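Local coordinates for protein immunomodulatory active chitinase (Trichuris suis, PDB 6G9C) that probably binds and hydrolyses chitin as a family 18 glycoside hydrolase and has immunomodulatory activity, at residues F39-P47 with F81-L89. Numbering follows the deposited sequence.
Sequences FTNWAQYRP and FEWNDIDVL
Gln44 and Asn84 illustrate how two primary amides can satisfy each other: their side chains approach from opposite directions with planes only 22° apart and exchange a pair of nearly straight hydrogen bonds. Asn84 ND2 gives to Gln44 OE1 at 3.1 Å, and Gln44 NE2 returns a bond to Asn84 OD1, lying in that carbonyl's plane on a lone pair. The other N-H of Gln44 NE2 goes to Asn41 O, 2.9 Å away and almost linear, so that three bonds fix the flip of the amide.

A second group of bonds involves acids. Tyr45 OH donates to Glu82 OE1 at 2.6 Å, reaching it from above the carboxylate plane. In Glu82, chi1 (-72°) sets CG beside the backbone N, where it lies against Asn41 O, and a bend at chi2 (-62°) carries the carboxylate on to the phenol. Asn41 ND2 meets both oxygens of Asp85, but weakly. The firmer partners of that carboxylate are Tyr67 OH, from strand 64-72, at OD1 and the backbone N of Glu82 at OD2.

Van der Waals contact is slighter. Leu89 CD1 touches Gln44 NE2 at 3.4 Å and, more loosely, Asn41 CB. Within 39-47, Gln44 CG supports one face of the Tyr45 ring, whose edge turns to Glu82 and Trp83.

In the TIM barrel of family 18, these residues join the loop following strand 34-40 to the start of helix 85-94. The specific bonds across the junction all link polar groups, with Leu89 packed beside them, which suggests that matched donors and acceptors largely set how the segments meet.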
loop_
_atom_site.group_PDB
_atom_site.type_symbol
_atom_site.label_atom_id
_atom_site.label_comp_id
_atom_site.label_asym_id
_atom_site.label_seq_id
_atom_site.Cartn_x
_atom_site.Cartn_y
_atom_site.Cartn_z
ATOM N N PHE A 39 17.959 1.543 1.892
ATOM C CA PHE A 39 17.609 2.936 2.135
ATOM C C PHE A 39 18.122 3.331 3.517
ATOM O O PHE A 39 18.080 2.517 4.449
ATOM C CB PHE A 39 16.082 3.086 2.057
ATOM C CG PHE A 39 15.575 4.461 2.397
ATOM C CD1 PHE A 39 15.297 4.815 3.710
ATOM C CD2 PHE A 39 15.363 5.392 1.391
ATOM C CE1 PHE A 39 14.829 6.077 4.017
ATOM C CE2 PHE A 39 14.896 6.661 1.692
ATOM C CZ PHE A 39 14.634 7.005 2.995
ATOM N N THR A 40 18.605 4.573 3.664
ATOM C CA THR A 40 19.102 5.050 4.954
ATOM C C THR A 40 18.356 6.310 5.382
ATOM O O THR A 40 18.231 7.263 4.600
ATOM C CB THR A 40 20.622 5.318 4.949
ATOM O OG1 THR A 40 20.926 6.437 4.101
ATOM C CG2 THR A 40 21.399 4.084 4.477
ATOM N N ASN A 41 17.895 6.332 6.638
ATOM C CA ASN A 41 17.043 7.432 7.084
ATOM C C ASN A 41 17.837 8.663 7.553
ATOM O O ASN A 41 17.232 9.607 8.086
ATOM C CB ASN A 41 16.055 6.950 8.175
ATOM C CG ASN A 41 16.737 6.383 9.404
ATOM O OD1 ASN A 41 17.954 6.418 9.523
ATOM N ND2 ASN A 41 15.935 5.859 10.347
ATOM N N TRP A 42 19.157 8.708 7.332
ATOM C CA TRP A 42 19.916 9.935 7.542
ATOM C C TRP A 42 20.360 10.598 6.237
ATOM O O TRP A 42 20.920 11.702 6.279
ATOM C CB TRP A 42 21.142 9.674 8.433
ATOM C CG TRP A 42 22.118 8.677 7.877
ATOM C CD1 TRP A 42 23.246 8.949 7.144
ATOM C CD2 TRP A 42 22.083 7.247 8.043
ATOM N NE1 TRP A 42 23.899 7.771 6.828
ATOM C CE2 TRP A 42 23.199 6.716 7.360
ATOM C CE3 TRP A 42 21.203 6.365 8.688
ATOM C CZ2 TRP A 42 23.464 5.335 7.310
ATOM C CZ3 TRP A 42 21.466 4.994 8.643
ATOM C CH2 TRP A 42 22.585 4.496 7.961
ATOM N N ALA A 43 20.117 9.967 5.081
ATOM C CA ALA A 43 20.471 10.591 3.803
ATOM C C ALA A 43 19.623 11.822 3.508
ATOM O O ALA A 43 20.022 12.657 2.677
ATOM C CB ALA A 43 20.349 9.565 2.674
ATOM N N GLN A 44 18.483 11.968 4.192
ATOM C CA GLN A 44 17.663 13.163 4.102
ATOM C C GLN A 44 18.374 14.400 4.608
ATOM O O GLN A 44 17.877 15.508 4.387
ATOM C CB GLN A 44 16.378 12.996 4.916
ATOM C CG GLN A 44 16.661 12.665 6.390
ATOM C CD GLN A 44 15.442 12.772 7.283
ATOM O OE1 GLN A 44 14.670 13.728 7.197
ATOM N NE2 GLN A 44 15.278 11.801 8.173
ATOM N N TYR A 45 19.495 14.251 5.310
ATOM C CA TYR A 45 20.184 15.411 5.854
ATOM C C TYR A 45 21.324 15.899 4.970
ATOM O O TYR A 45 21.922 16.935 5.276
ATOM C CB TYR A 45 20.706 15.098 7.265
ATOM C CG TYR A 45 19.593 14.715 8.227
ATOM C CD1 TYR A 45 18.548 15.591 8.491
ATOM C CD2 TYR A 45 19.580 13.472 8.856
ATOM C CE1 TYR A 45 17.517 15.248 9.361
ATOM C CE2 TYR A 45 18.551 13.118 9.738
ATOM C CZ TYR A 45 17.532 14.014 9.983
ATOM O OH TYR A 45 16.521 13.679 10.844
ATOM N N ARG A 46 21.633 15.195 3.885
ATOM C CA ARG A 46 22.682 15.662 2.990
ATOM C C ARG A 46 22.220 16.895 2.215
ATOM O O ARG A 46 21.032 17.037 1.912
ATOM C CB ARG A 46 23.078 14.568 2.015
ATOM C CG ARG A 46 23.303 13.262 2.700
ATOM C CD ARG A 46 24.491 12.537 2.149
ATOM N NE ARG A 46 24.858 11.478 3.077
ATOM C CZ ARG A 46 24.614 10.188 2.883
ATOM N NH1 ARG A 46 24.024 9.771 1.775
ATOM N NH2 ARG A 46 24.986 9.313 3.804
ATOM N N PRO A 47 23.141 17.796 1.886
ATOM C CA PRO A 47 22.762 19.048 1.222
ATOM C C PRO A 47 22.548 18.873 -0.275
ATOM O O PRO A 47 23.010 17.909 -0.888
ATOM C CB PRO A 47 23.964 19.958 1.493
ATOM C CG PRO A 47 25.118 18.991 1.527
ATOM C CD PRO A 47 24.589 17.729 2.158
ATOM N N PHE A 81 13.808 5.528 14.684
ATOM C CA PHE A 81 15.042 6.202 15.048
ATOM C C PHE A 81 14.974 7.691 14.742
ATOM O O PHE A 81 15.318 8.518 15.591
ATOM C CB PHE A 81 16.225 5.557 14.322
ATOM C CG PHE A 81 17.546 5.847 14.961
ATOM C CD1 PHE A 81 18.143 7.088 14.814
ATOM C CD2 PHE A 81 18.185 4.885 15.719
ATOM C CE1 PHE A 81 19.359 7.361 15.411
ATOM C CE2 PHE A 81 19.398 5.152 16.318
ATOM C CZ PHE A 81 19.987 6.390 16.164
ATOM N N GLU A 82 14.526 8.046 13.542
ATOM C CA GLU A 82 14.458 9.444 13.148
ATOM C C GLU A 82 13.068 9.997 13.425
ATOM O O GLU A 82 12.062 9.288 13.317
ATOM C CB GLU A 82 14.806 9.621 11.666
ATOM C CG GLU A 82 16.286 9.416 11.334
ATOM C CD GLU A 82 17.193 10.424 12.031
ATOM O OE1 GLU A 82 16.726 11.526 12.374
ATOM O OE2 GLU A 82 18.380 10.113 12.239
ATOM N N TRP A 83 13.032 11.285 13.770
ATOM C CA TRP A 83 11.810 11.953 14.194
ATOM C C TRP A 83 10.681 11.832 13.180
ATOM O O TRP A 83 9.512 11.984 13.554
ATOM C CB TRP A 83 12.104 13.432 14.447
ATOM C CG TRP A 83 12.385 14.177 13.180
ATOM C CD1 TRP A 83 13.572 14.227 12.496
ATOM C CD2 TRP A 83 11.455 14.967 12.426
ATOM N NE1 TRP A 83 13.436 15.005 11.369
ATOM C CE2 TRP A 83 12.149 15.473 11.304
ATOM C CE3 TRP A 83 10.105 15.298 12.591
ATOM C CZ2 TRP A 83 11.536 16.290 10.355
ATOM C CZ3 TRP A 83 9.500 16.110 11.648
ATOM C CH2 TRP A 83 10.214 16.598 10.546
ATOM N N ASN A 84 10.993 11.582 11.905
ATOM C CA ASN A 84 9.977 11.552 10.859
ATOM C C ASN A 84 9.898 10.199 10.159
ATOM O O ASN A 84 9.396 10.126 9.034
ATOM C CB ASN A 84 10.213 12.676 9.840
ATOM C CG ASN A 84 11.593 12.613 9.189
ATOM O OD1 ASN A 84 12.496 11.938 9.679
ATOM N ND2 ASN A 84 11.760 13.339 8.084
ATOM N N ASP A 85 10.384 9.127 10.791
ATOM C CA ASP A 85 10.292 7.799 10.184
ATOM C C ASP A 85 8.834 7.387 9.997
ATOM O O ASP A 85 8.364 7.190 8.867
ATOM C CB ASP A 85 11.021 6.764 11.047
ATOM C CG ASP A 85 12.529 6.758 10.838
ATOM O OD1 ASP A 85 12.993 7.041 9.713
ATOM O OD2 ASP A 85 13.253 6.458 11.814
ATOM N N ILE A 86 8.104 7.247 11.110
ATOM C CA ILE A 86 6.733 6.741 11.069
ATOM C C ILE A 86 5.828 7.692 10.304
ATOM O O ILE A 86 5.001 7.261 9.492
ATOM C CB ILE A 86 6.212 6.505 12.498
ATOM C CG1 ILE A 86 6.847 5.253 13.098
ATOM C CG2 ILE A 86 4.695 6.395 12.508
ATOM C CD1 ILE A 86 6.771 5.213 14.619
ATOM N N ASP A 87 5.988 9.000 10.527
ATOM C CA ASP A 87 5.086 9.985 9.943
ATOM C C ASP A 87 5.357 10.251 8.464
ATOM O O ASP A 87 4.418 10.555 7.723
ATOM C CB ASP A 87 5.173 11.296 10.729
ATOM C CG ASP A 87 4.512 11.201 12.092
ATOM O OD1 ASP A 87 3.811 10.199 12.339
ATOM O OD2 ASP A 87 4.693 12.122 12.919
ATOM N N VAL A 88 6.610 10.165 8.008
ATOM C CA VAL A 88 6.935 10.659 6.671
ATOM C C VAL A 88 7.658 9.608 5.837
ATOM O O VAL A 88 7.208 9.248 4.743
ATOM C CB VAL A 88 7.775 11.949 6.756
ATOM C CG1 VAL A 88 8.134 12.440 5.369
ATOM C CG2 VAL A 88 7.017 13.040 7.509
ATOM N N LEU A 89 8.780 9.099 6.347
ATOM C CA LEU A 89 9.675 8.314 5.505
ATOM C C LEU A 89 9.174 6.890 5.281
ATOM O O LEU A 89 9.243 6.394 4.149
ATOM C CB LEU A 89 11.085 8.303 6.104
ATOM C CG LEU A 89 11.773 9.666 6.205
ATOM C CD1 LEU A 89 13.194 9.463 6.728
ATOM C CD2 LEU A 89 11.782 10.398 4.840
#